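Local coordinates for protein putative aminopeptidase (Leishmania major, PDB 5NTH) that probably acts as a manganese-dependent leucyl aminopeptidase of the M17 family, removing amino acids from the N termini of peptides, at residues A[20-25]-A[233-238]; A[46-51]-A[122-127]; A[81-86]-A[100-105]; A[227-232]-A[273-278]. One frame throughout, in Å; residues are numbered along the deposited sequence.

Helix 12-26 near the N terminus supplies the first half of contact 1. The chain then builds the N-terminal domain before returning to helix 229-243, which closes that long loop. Contact 2 is nested inside it and sets helix 117-127 on strand 46-51. Contact 3 is nested in turn inside contact 2 and pairs strands 83-88 and 97-103. Contacts 2 and 3 touch, because strands 46-51 and 97-103 are neighbours in one sheet. Contact 4 crosses contact 1 along the chain. It shares helix 229-243 and joins that helix to strand 275-282 of the catalytic domain. Contacts 2 and 4 lie about 37 Å apart, centre to centre.

Contact 1 (A[20-25]-A[233-238]); sequences AYVQTC and AEIAAA
Tyr21, Val22 and Cys25 meet Glu234 and Ile235 in a buried helix-helix contact, where helix 12-26 packs on helix 229-243 of the catalytic domain. The two short segments run in roughly the same sense, with a crossing angle of -42° and axes 10.0 Å apart at closest approach. Val22 and Ile235 are nearest along the backbone, with their CA atoms 6.3 Å apart.

Ile235 carries most of the apolar contact through the end of its side chain. Its CG1 is anti to the carbonyl carbon (chi1 -77°), and the extended branch sends CD1 to the other helix. There Ile235 CD1 lies 3.6 Å from Cys25 CB and 3.8 Å from Cys25 SG. On the Tyr21 side the same methyl, Ile235 CD1, is 4.1 Å from Tyr21 CE2, and the two side chains cross at about a right angle. Beside it, Val22 turns both methyls to OE2 of Glu234. Val22 CG2 is 3.5 Å from Glu234 OE2, and Val22 CG1 is 3.6 Å from that oxygen.

The polar ends of these side chains bond to residues outside the two segments. Glu234 OE1 forms a salt bridge with Arg6, and Tyr21 OH is hydrogen-bonded to Thr222. Cys25 O accepts from Tyr239 OH, a further tie to helix 229-243.

No hydrogen bond joins the two segments themselves. They are held by van der Waals packing of methyls, a thiol and a ring, with one carboxylate oxygen against Val22. The Arg6 salt bridge through OE1 probably offsets the cost of placing the carboxylate beside apolar methyls, which OE2 touches.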
loop_
_atom_site.group_PDB
_atom_site.type_symbol
_atom_site.label_atom_id
_atom_site.label_comp_id
_atom_site.label_asym_id
_atom_site.label_seq_id
_atom_site.Cartn_x
_atom_site.Cartn_y
_atom_site.Cartn_z
ATOM N N ALA A 20 29.689 -23.190 23.819
ATOM C CA ALA A 20 29.930 -22.130 24.799
ATOM C C ALA A 20 28.682 -21.331 25.113
ATOM O O ALA A 20 28.460 -20.988 26.273
ATOM C CB ALA A 20 31.022 -21.182 24.316
ATOM N N TYR A 21 27.894 -21.001 24.096
ATOM C CA TYR A 21 26.609 -20.327 24.314
ATOM C C TYR A 21 25.701 -21.170 25.211
ATOM O O TYR A 21 25.015 -20.640 26.095
ATOM C CB TYR A 21 25.869 -20.027 23.002
ATOM C CG TYR A 21 24.518 -19.441 23.257
ATOM C CD1 TYR A 21 24.363 -18.082 23.533
ATOM C CD2 TYR A 21 23.407 -20.261 23.330
ATOM C CE1 TYR A 21 23.117 -17.551 23.835
ATOM C CE2 TYR A 21 22.144 -19.747 23.620
ATOM C CZ TYR A 21 22.003 -18.394 23.858
ATOM O OH TYR A 21 20.755 -17.922 24.143
ATOM N N VAL A 22 25.700 -22.478 24.984
ATOM C CA VAL A 22 24.901 -23.385 25.803
ATOM C C VAL A 22 25.333 -23.244 27.250
ATOM O O VAL A 22 24.501 -23.002 28.119
ATOM C CB VAL A 22 25.033 -24.825 25.311
ATOM C CG1 VAL A 22 24.453 -25.814 26.307
ATOM C CG2 VAL A 22 24.320 -24.974 23.974
ATOM N N GLN A 23 26.638 -23.324 27.495
ATOM C CA GLN A 23 27.171 -23.198 28.861
ATOM C C GLN A 23 26.735 -21.944 29.581
ATOM O O GLN A 23 26.438 -21.985 30.785
ATOM C CB GLN A 23 28.708 -23.271 28.881
ATOM C CG GLN A 23 29.257 -24.650 28.607
ATOM C CD GLN A 23 28.412 -25.702 29.263
ATOM O OE1 GLN A 23 27.703 -26.466 28.586
ATOM N NE2 GLN A 23 28.414 -25.705 30.596
ATOM N N THR A 24 26.693 -20.835 28.860
ATOM C CA THR A 24 26.367 -19.566 29.502
ATOM C C THR A 24 24.917 -19.619 29.935
ATOM O O THR A 24 24.545 -19.042 30.957
ATOM C CB THR A 24 26.574 -18.368 28.578
ATOM O OG1 THR A 24 25.651 -18.453 27.487
ATOM C CG2 THR A 24 28.020 -18.328 28.044
ATOM N N CYS A 25 24.117 -20.332 29.146
ATOM C CA CYS A 25 22.711 -20.572 29.442
ATOM C C CYS A 25 22.435 -21.622 30.531
ATOM O O CYS A 25 21.556 -21.431 31.360
ATOM C CB CYS A 25 21.985 -20.954 28.148
ATOM S SG CYS A 25 21.677 -19.550 27.077
ATOM N N ALA A 233 16.640 -26.977 22.625
ATOM C CA ALA A 233 16.398 -28.327 23.188
ATOM C C ALA A 233 17.554 -28.900 24.025
ATOM O O ALA A 233 17.343 -29.564 25.046
ATOM C CB ALA A 233 16.076 -29.302 22.079
ATOM N N GLU A 234 18.774 -28.678 23.577
ATOM C CA GLU A 234 19.923 -29.120 24.342
ATOM C C GLU A 234 19.968 -28.433 25.739
ATOM O O GLU A 234 20.395 -29.037 26.740
ATOM C CB GLU A 234 21.176 -28.834 23.537
ATOM C CG GLU A 234 22.416 -29.540 24.030
ATOM C CD GLU A 234 23.629 -29.073 23.266
ATOM O OE1 GLU A 234 23.691 -29.297 22.026
ATOM O OE2 GLU A 234 24.493 -28.440 23.908
ATOM N N ILE A 235 19.510 -27.180 25.780
ATOM C CA ILE A 235 19.509 -26.385 26.974
ATOM C C ILE A 235 18.494 -26.984 27.921
ATOM O O ILE A 235 18.807 -27.266 29.083
ATOM C CB ILE A 235 19.201 -24.892 26.694
ATOM C CG1 ILE A 235 20.431 -24.179 26.120
ATOM C CG2 ILE A 235 18.832 -24.147 27.968
ATOM C CD1 ILE A 235 20.188 -22.763 25.620
ATOM N N ALA A 236 17.287 -27.187 27.410
ATOM C CA ALA A 236 16.203 -27.802 28.169
ATOM C C ALA A 236 16.621 -29.149 28.759
ATOM O O ALA A 236 16.347 -29.410 29.929
ATOM C CB ALA A 236 14.956 -27.956 27.309
ATOM N N ALA A 237 17.321 -29.971 27.977
ATOM C CA ALA A 237 17.901 -31.213 28.507
ATOM C C ALA A 237 18.827 -30.978 29.726
ATOM O O ALA A 237 18.602 -31.559 30.786
ATOM C CB ALA A 237 18.637 -31.970 27.416
ATOM N N ALA A 238 19.823 -30.102 29.606
ATOM C CA ALA A 238 20.721 -29.825 30.743
ATOM C C ALA A 238 19.951 -29.390 31.993
ATOM O O ALA A 238 20.261 -29.822 33.091
ATOM C CB ALA A 238 21.786 -28.782 30.372
#

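Contact 2 (A[46-51]-A[122-127]); sequences HVLLVG and EAVAAA
Leu48 CD2 lies over one face of the peptide joining Ala123 to Val124, 3.8 Å from Ala123 O and as far from Val124 N. This peptide is the flat group of the contact; no aromatic ring takes part across the two segments.

Leu48 is the main side chain from strand 46-51. Its CG is anti to the backbone N (chi1 168°). Beyond it the CD2 branch settles on the helix backbone, with Leu48 CD2 3.7 Å from Val124 CA. Leu48 CD2 also touches the methyl Val124 CG2 at 3.9 Å. Nearer the backbone, Leu48 CB meets Ala127 CB at 4.2 Å. One turn earlier on the helix, Ala123 CB faces Val50 CG2 at 4.3 Å. Strand and helix segments run nearly antiparallel, at 164°.

Helix 117-127 follows strand 97-103 and precedes strand 137-142. These two strands flank 46-51 and run parallel to it, so the helix is the connection of a beta-alpha-beta crossover that passes over strand 46-51. Thr102 and Leu137 also touch this side of the helix.

All five touching residues are buried and no hydrogen bond spans the two segments. The side-chain contacts are apolar, and one leucine methyl also lies on a peptide group of the helix. Small alanines let the helix backbone come this close.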
loop_
_atom_site.group_PDB
_atom_site.type_symbol
_atom_site.label_atom_id
_atom_site.label_comp_id
_atom_site.label_asym_id
_atom_site.label_seq_id
_atom_site.Cartn_x
_atom_site.Cartn_y
_atom_site.Cartn_z
ATOM N N HIS A 46 28.118 3.232 43.215
ATOM C CA HIS A 46 26.864 3.890 42.764
ATOM C C HIS A 46 25.680 3.440 43.612
ATOM O O HIS A 46 25.605 2.271 44.026
ATOM C CB HIS A 46 26.584 3.549 41.291
ATOM C CG HIS A 46 27.716 3.896 40.389
ATOM N ND1 HIS A 46 27.737 5.047 39.627
ATOM C CD2 HIS A 46 28.906 3.286 40.188
ATOM C CE1 HIS A 46 28.874 5.107 38.961
ATOM N NE2 HIS A 46 29.601 4.052 39.286
ATOM N N VAL A 47 24.763 4.383 43.851
ATOM C CA VAL A 47 23.620 4.160 44.702
ATOM C C VAL A 47 22.382 4.741 44.054
ATOM O O VAL A 47 22.397 5.864 43.594
ATOM C CB VAL A 47 23.797 4.806 46.085
ATOM C CG1 VAL A 47 22.627 4.461 46.977
ATOM C CG2 VAL A 47 25.045 4.309 46.753
ATOM N N LEU A 48 21.309 3.960 44.061
ATOM C CA LEU A 48 20.009 4.409 43.650
ATOM C C LEU A 48 19.020 4.278 44.813
ATOM O O LEU A 48 18.939 3.237 45.483
ATOM C CB LEU A 48 19.526 3.586 42.458
ATOM C CG LEU A 48 18.047 3.762 42.089
ATOM C CD1 LEU A 48 17.734 5.156 41.543
ATOM C CD2 LEU A 48 17.635 2.692 41.099
ATOM N N LEU A 49 18.243 5.331 45.004
ATOM C CA LEU A 49 17.228 5.363 46.007
ATOM C C LEU A 49 15.927 5.650 45.303
ATOM O O LEU A 49 15.813 6.646 44.576
ATOM C CB LEU A 49 17.530 6.456 47.021
ATOM C CG LEU A 49 16.445 6.673 48.075
ATOM C CD1 LEU A 49 16.097 5.388 48.823
ATOM C CD2 LEU A 49 16.930 7.763 49.011
ATOM N N VAL A 50 14.941 4.783 45.525
ATOM C CA VAL A 50 13.711 4.858 44.779
ATOM C C VAL A 50 12.572 4.451 45.663
ATOM O O VAL A 50 12.604 3.387 46.299
ATOM C CB VAL A 50 13.758 4.022 43.487
ATOM C CG1 VAL A 50 14.138 2.564 43.746
ATOM C CG2 VAL A 50 12.428 4.106 42.766
ATOM N N GLY A 51 11.562 5.313 45.693
ATOM C CA GLY A 51 10.371 5.036 46.456
ATOM C C GLY A 51 9.324 6.100 46.294
ATOM O O GLY A 51 9.575 7.163 45.735
ATOM N N GLU A 122 12.258 1.453 35.212
ATOM C CA GLU A 122 12.759 2.620 34.486
ATOM C C GLU A 122 13.859 3.296 35.276
ATOM O O GLU A 122 14.829 3.759 34.701
ATOM C CB GLU A 122 11.663 3.643 34.166
ATOM C CG GLU A 122 10.700 3.220 33.049
ATOM C CD GLU A 122 9.539 4.204 32.802
ATOM O OE1 GLU A 122 9.504 5.302 33.421
ATOM O OE2 GLU A 122 8.657 3.874 31.971
ATOM N N ALA A 123 13.717 3.346 36.593
ATOM C CA ALA A 123 14.663 4.061 37.416
ATOM C C ALA A 123 15.970 3.287 37.574
ATOM O O ALA A 123 17.071 3.883 37.502
ATOM C CB ALA A 123 14.057 4.340 38.760
ATOM N N VAL A 124 15.862 1.974 37.789
ATOM C CA VAL A 124 17.034 1.102 37.795
ATOM C C VAL A 124 17.826 1.252 36.491
ATOM O O VAL A 124 18.998 1.585 36.520
ATOM C CB VAL A 124 16.657 -0.369 38.050
ATOM C CG1 VAL A 124 17.809 -1.316 37.736
ATOM C CG2 VAL A 124 16.252 -0.547 39.505
ATOM N N ALA A 125 17.164 1.064 35.361
ATOM C CA ALA A 125 17.817 1.036 34.062
ATOM C C ALA A 125 18.660 2.240 33.811
ATOM O O ALA A 125 19.729 2.125 33.245
ATOM C CB ALA A 125 16.773 0.937 32.959
ATOM N N ALA A 126 18.139 3.392 34.208
ATOM C CA ALA A 126 18.811 4.655 34.029
ATOM C C ALA A 126 20.012 4.834 34.986
ATOM O O ALA A 126 20.909 5.609 34.716
ATOM C CB ALA A 126 17.821 5.793 34.210
ATOM N N ALA A 127 20.034 4.135 36.106
ATOM C CA ALA A 127 21.164 4.198 37.029
ATOM C C ALA A 127 22.288 3.263 36.620
ATOM O O ALA A 127 23.461 3.493 36.965
ATOM C CB ALA A 127 20.705 3.851 38.434
#

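Contact 3 (A[81-86]-A[100-105]); sequences GSTVKT and MVTALP
Thr83 and Thr102 form a non-hydrogen-bonded pair of two antiparallel strands, and their side chains are joined by a hydroxyl-to-hydroxyl hydrogen bond of 2.7 Å between Thr83 OG1 and Thr102 OG1. Both threonines hold OG1 anti to their own carbonyl carbon, with chi1 -82° in Thr83 and -58° in Thr102. Thr102 CG2 lies beside the pair, 3.4 Å from Thr83 OG1.

Met100 shares this face. Its chain is extended, with CG anti to the backbone N (chi1 164°), and it passes Thr83 obliquely. Met100 CG is 3.9 Å from Thr83 CG2, and the methyl Met100 CE is 3.9 Å from Thr83 OG1. Lys85 flanks it, with Lys85 CG 4.3 Å from Met100 CB. Helix 117-127 packs on Met100 and Thr102. Val84 and Val101 turn to the other face, where helix 69-77 lies.

The backbones of these valines form a hydrogen-bonded pair: Val84 N reaches Val101 O at 3.0 Å, and Val101 N reaches Val84 O at 2.8 Å. Toward Gly81 the pairing weakens: Ala103 N to Ser82 O, and Gly81 N to Ala103 O and Leu104 O, are all weak bonds. At the other end, Thr86 OG1 is hydrogen-bonded to Thr86 of the second subunit.

This is a beta hairpin of strands 83-88 and 97-103. Strand 83-88 is outermost within the chain in its mixed sheet, consistent with the macro-domain-like fold of the N-terminal domain in M17 aminopeptidases.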
loop_
_atom_site.group_PDB
_atom_site.type_symbol
_atom_site.label_atom_id
_atom_site.label_comp_id
_atom_site.label_asym_id
_atom_site.label_seq_id
_atom_site.Cartn_x
_atom_site.Cartn_y
_atom_site.Cartn_z
ATOM N N GLY A 81 7.595 11.480 40.531
ATOM C CA GLY A 81 7.933 11.122 39.139
ATOM C C GLY A 81 9.282 11.555 38.596
ATOM O O GLY A 81 9.698 11.083 37.555
ATOM N N SER A 82 9.970 12.460 39.281
ATOM C CA SER A 82 11.216 13.025 38.743
ATOM C C SER A 82 12.445 12.315 39.327
ATOM O O SER A 82 12.328 11.361 40.094
ATOM C CB SER A 82 11.280 14.557 38.957
ATOM O OG SER A 82 11.409 14.908 40.331
ATOM N N THR A 83 13.619 12.778 38.906
ATOM C CA THR A 83 14.883 12.234 39.343
ATOM C C THR A 83 15.862 13.374 39.676
ATOM O O THR A 83 15.900 14.424 39.022
ATOM C CB THR A 83 15.479 11.260 38.295
ATOM O OG1 THR A 83 14.868 9.981 38.439
ATOM C CG2 THR A 83 16.962 11.056 38.492
ATOM N N VAL A 84 16.651 13.140 40.713
ATOM C CA VAL A 84 17.711 14.031 41.084
ATOM C C VAL A 84 18.959 13.202 41.305
ATOM O O VAL A 84 18.929 12.144 41.924
ATOM C CB VAL A 84 17.328 14.825 42.314
ATOM C CG1 VAL A 84 18.500 15.623 42.821
ATOM C CG2 VAL A 84 16.176 15.762 41.980
ATOM N N LYS A 85 20.058 13.704 40.768
ATOM C CA LYS A 85 21.308 12.982 40.730
ATOM C C LYS A 85 22.450 13.874 41.176
ATOM O O LYS A 85 22.453 15.064 40.895
ATOM C CB LYS A 85 21.533 12.543 39.307
ATOM C CG LYS A 85 22.712 11.602 39.087
ATOM C CD LYS A 85 22.948 11.356 37.588
ATOM C CE LYS A 85 21.650 11.192 36.785
ATOM N NZ LYS A 85 21.990 10.888 35.390
ATOM N N THR A 86 23.422 13.286 41.858
ATOM C CA THR A 86 24.530 14.037 42.403
ATOM C C THR A 86 25.676 13.131 42.778
ATOM O O THR A 86 25.503 11.909 42.916
ATOM C CB THR A 86 24.080 14.817 43.654
ATOM O OG1 THR A 86 25.075 15.776 44.003
ATOM C CG2 THR A 86 23.850 13.903 44.830
ATOM N N MET A 100 21.692 8.542 42.882
ATOM C CA MET A 100 20.537 8.923 42.098
ATOM C C MET A 100 19.295 8.639 42.946
ATOM O O MET A 100 19.198 7.627 43.632
ATOM C CB MET A 100 20.578 8.214 40.727
ATOM C CG MET A 100 19.257 8.204 39.956
ATOM S SD MET A 100 19.282 7.657 38.213
ATOM C CE MET A 100 17.562 7.143 37.981
ATOM N N VAL A 101 18.372 9.582 42.917
ATOM C CA VAL A 101 17.221 9.563 43.771
ATOM C C VAL A 101 15.977 9.724 42.916
ATOM O O VAL A 101 15.810 10.781 42.281
ATOM C CB VAL A 101 17.262 10.730 44.742
ATOM C CG1 VAL A 101 15.907 10.932 45.435
ATOM C CG2 VAL A 101 18.356 10.505 45.768
ATOM N N THR A 102 15.078 8.723 42.962
ATOM C CA THR A 102 13.907 8.699 42.094
ATOM C C THR A 102 12.623 8.441 42.858
ATOM O O THR A 102 12.446 7.407 43.491
ATOM C CB THR A 102 14.062 7.666 40.943
ATOM O OG1 THR A 102 15.232 7.968 40.172
ATOM C CG2 THR A 102 12.870 7.705 39.999
ATOM N N ALA A 103 11.703 9.387 42.738
ATOM C CA ALA A 103 10.368 9.241 43.271
ATOM C C ALA A 103 9.466 8.509 42.273
ATOM O O ALA A 103 9.423 8.840 41.074
ATOM C CB ALA A 103 9.792 10.597 43.581
ATOM N N LEU A 104 8.741 7.522 42.795
ATOM C CA LEU A 104 7.759 6.821 42.031
ATOM C C LEU A 104 6.602 7.767 41.816
ATOM O O LEU A 104 6.506 8.793 42.490
ATOM C CB LEU A 104 7.286 5.570 42.747
ATOM C CG LEU A 104 8.379 4.542 43.112
ATOM C CD1 LEU A 104 7.845 3.500 44.103
ATOM C CD2 LEU A 104 9.031 3.887 41.889
ATOM N N PRO A 105 5.727 7.441 40.846
ATOM C CA PRO A 105 4.593 8.318 40.562
ATOM C C PRO A 105 3.540 8.355 41.660
ATOM O O PRO A 105 3.354 7.377 42.434
ATOM C CB PRO A 105 4.008 7.729 39.269
ATOM C CG PRO A 105 5.140 6.961 38.654
ATOM C CD PRO A 105 5.803 6.352 39.844
#

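Contact 4 (A[227-232]-A[273-278]); sequences LDTVVY and PAHLVT
Thr229 OG1 donates a short hydrogen bond of 2.5 Å to Pro273 O, joining the first turn of helix 229-243 to the lead-in of strand 275-282. The hydroxyl approaches 19° off the carbonyl plane, with a C=O...OG1 angle of 149°. Thr229 holds OG1 in the crowded position between its backbone N and its carbonyl carbon (chi1 63°).

The His275 ring lies beside this bond. Thr229 O lies over one face of the imidazole, offset toward the rim, and is 3.5 Å from His275 CE1. Thr229 OG1 is equally close to that carbon. Val230 comes from another direction: its methyl Val230 CG2 sits at the edge of the ring, near the ring plane, 4.1 Å from His275 CE1. The same methyl, Val230 CG2, rests on Pro273 CD at 4.1 Å. One valine branch thus touches both the proline and the histidine.

The start of the helix is fixed by Asp228. As N-cap it accepts from Val231 N through OD1, at 2.9 Å, and more weakly from Val230 N. The other carboxylate oxygen of Asp228 forms a salt bridge with Arg8. Lys251 of the neighbouring strand 246-251 packs on both Pro273 and His275.

The manganese site is not part of this contact; the Thr229 side chain is about 11 Å from that of Lys298, a manganese ligand. This is a side-chain-capped helix N terminus in the alpha/beta catalytic domain of M17 aminopeptidases, with helices packed on a mixed sheet.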
loop_
_atom_site.group_PDB
_atom_site.type_symbol
_atom_site.label_atom_id
_atom_site.label_comp_id
_atom_site.label_asym_id
_atom_site.label_seq_id
_atom_site.Cartn_x
_atom_site.Cartn_y
_atom_site.Cartn_z
ATOM N N LEU A 227 20.188 -19.351 18.825
ATOM C CA LEU A 227 19.132 -20.050 19.519
ATOM C C LEU A 227 18.078 -20.550 18.551
ATOM O O LEU A 227 17.061 -19.885 18.301
ATOM C CB LEU A 227 18.462 -19.194 20.590
ATOM C CG LEU A 227 17.494 -20.045 21.420
ATOM C CD1 LEU A 227 18.213 -21.073 22.271
ATOM C CD2 LEU A 227 16.675 -19.145 22.294
ATOM N N ASP A 228 18.315 -21.755 18.059
ATOM C CA ASP A 228 17.377 -22.457 17.199
ATOM C C ASP A 228 16.755 -23.578 18.016
ATOM O O ASP A 228 16.981 -23.679 19.216
ATOM C CB ASP A 228 18.102 -22.977 15.943
ATOM C CG ASP A 228 19.226 -23.960 16.258
ATOM O OD1 ASP A 228 19.154 -24.679 17.257
ATOM O OD2 ASP A 228 20.194 -24.018 15.497
ATOM N N THR A 229 16.004 -24.444 17.369
ATOM C CA THR A 229 15.286 -25.474 18.084
ATOM C C THR A 229 16.155 -26.576 18.623
ATOM O O THR A 229 15.778 -27.205 19.590
ATOM C CB THR A 229 14.216 -26.138 17.209
ATOM O OG1 THR A 229 14.826 -26.810 16.103
ATOM C CG2 THR A 229 13.208 -25.088 16.719
ATOM N N VAL A 230 17.291 -26.843 17.996
ATOM C CA VAL A 230 18.180 -27.902 18.493
ATOM C C VAL A 230 18.957 -27.422 19.709
ATOM O O VAL A 230 19.239 -28.194 20.623
ATOM C CB VAL A 230 19.119 -28.424 17.388
ATOM C CG1 VAL A 230 20.186 -29.351 17.943
ATOM C CG2 VAL A 230 18.300 -29.191 16.360
ATOM N N VAL A 231 19.287 -26.144 19.713
ATOM C CA VAL A 231 20.085 -25.591 20.777
ATOM C C VAL A 231 19.179 -25.411 21.975
ATOM O O VAL A 231 19.498 -25.893 23.055
ATOM C CB VAL A 231 20.743 -24.254 20.379
ATOM C CG1 VAL A 231 21.343 -23.545 21.599
ATOM C CG2 VAL A 231 21.833 -24.504 19.351
ATOM N N TYR A 232 18.056 -24.720 21.762
ATOM C CA TYR A 232 17.016 -24.561 22.772
ATOM C C TYR A 232 16.692 -25.908 23.415
ATOM O O TYR A 232 16.518 -25.983 24.621
ATOM C CB TYR A 232 15.758 -23.998 22.142
ATOM C CG TYR A 232 14.819 -23.265 23.057
ATOM C CD1 TYR A 232 14.865 -23.404 24.448
ATOM C CD2 TYR A 232 13.847 -22.430 22.517
ATOM C CE1 TYR A 232 13.989 -22.718 25.261
ATOM C CE2 TYR A 232 12.962 -21.734 23.317
ATOM C CZ TYR A 232 13.023 -21.876 24.690
ATOM O OH TYR A 232 12.121 -21.169 25.498
ATOM N N PRO A 273 14.844 -28.851 12.874
ATOM C CA PRO A 273 13.470 -29.374 12.944
ATOM C C PRO A 273 12.641 -29.016 14.189
ATOM O O PRO A 273 13.153 -28.486 15.163
ATOM C CB PRO A 273 13.673 -30.886 12.835
ATOM C CG PRO A 273 15.023 -31.115 13.419
ATOM C CD PRO A 273 15.843 -29.886 13.193
ATOM N N ALA A 274 11.355 -29.328 14.116
ATOM C CA ALA A 274 10.438 -29.089 15.208
ATOM C C ALA A 274 10.651 -30.043 16.402
ATOM O O ALA A 274 11.143 -31.154 16.236
ATOM C CB ALA A 274 9.010 -29.185 14.702
ATOM N N HIS A 275 10.299 -29.573 17.602
ATOM C CA HIS A 275 10.303 -30.403 18.806
ATOM C C HIS A 275 9.121 -30.055 19.676
ATOM O O HIS A 275 8.827 -28.878 19.894
ATOM C CB HIS A 275 11.503 -30.150 19.728
ATOM C CG HIS A 275 12.847 -30.342 19.109
ATOM N ND1 HIS A 275 13.335 -29.524 18.115
ATOM C CD2 HIS A 275 13.856 -31.190 19.429
ATOM C CE1 HIS A 275 14.565 -29.901 17.808
ATOM N NE2 HIS A 275 14.909 -30.905 18.597
ATOM N N LEU A 276 8.486 -31.083 20.225
ATOM C CA LEU A 276 7.748 -30.907 21.457
ATOM C C LEU A 276 8.641 -31.386 22.582
ATOM O O LEU A 276 9.088 -32.525 22.601
ATOM C CB LEU A 276 6.413 -31.636 21.437
ATOM C CG LEU A 276 5.310 -30.851 20.727
ATOM C CD1 LEU A 276 4.121 -31.748 20.535
ATOM C CD2 LEU A 276 4.866 -29.633 21.517
ATOM N N VAL A 277 8.937 -30.486 23.498
ATOM C CA VAL A 277 9.794 -30.807 24.602
ATOM C C VAL A 277 8.981 -30.521 25.849
ATOM O O VAL A 277 8.455 -29.406 25.998
ATOM C CB VAL A 277 11.050 -29.936 24.608
ATOM C CG1 VAL A 277 11.992 -30.376 25.727
ATOM C CG2 VAL A 277 11.744 -29.983 23.257
ATOM N N THR A 278 8.878 -31.527 26.724
ATOM C CA THR A 278 8.147 -31.392 27.958
ATOM C C THR A 278 9.000 -31.855 29.124
ATOM O O THR A 278 9.557 -32.954 29.100
ATOM C CB THR A 278 6.860 -32.197 27.963
ATOM O OG1 THR A 278 5.950 -31.649 27.006
ATOM C CG2 THR A 278 6.218 -32.147 29.370
#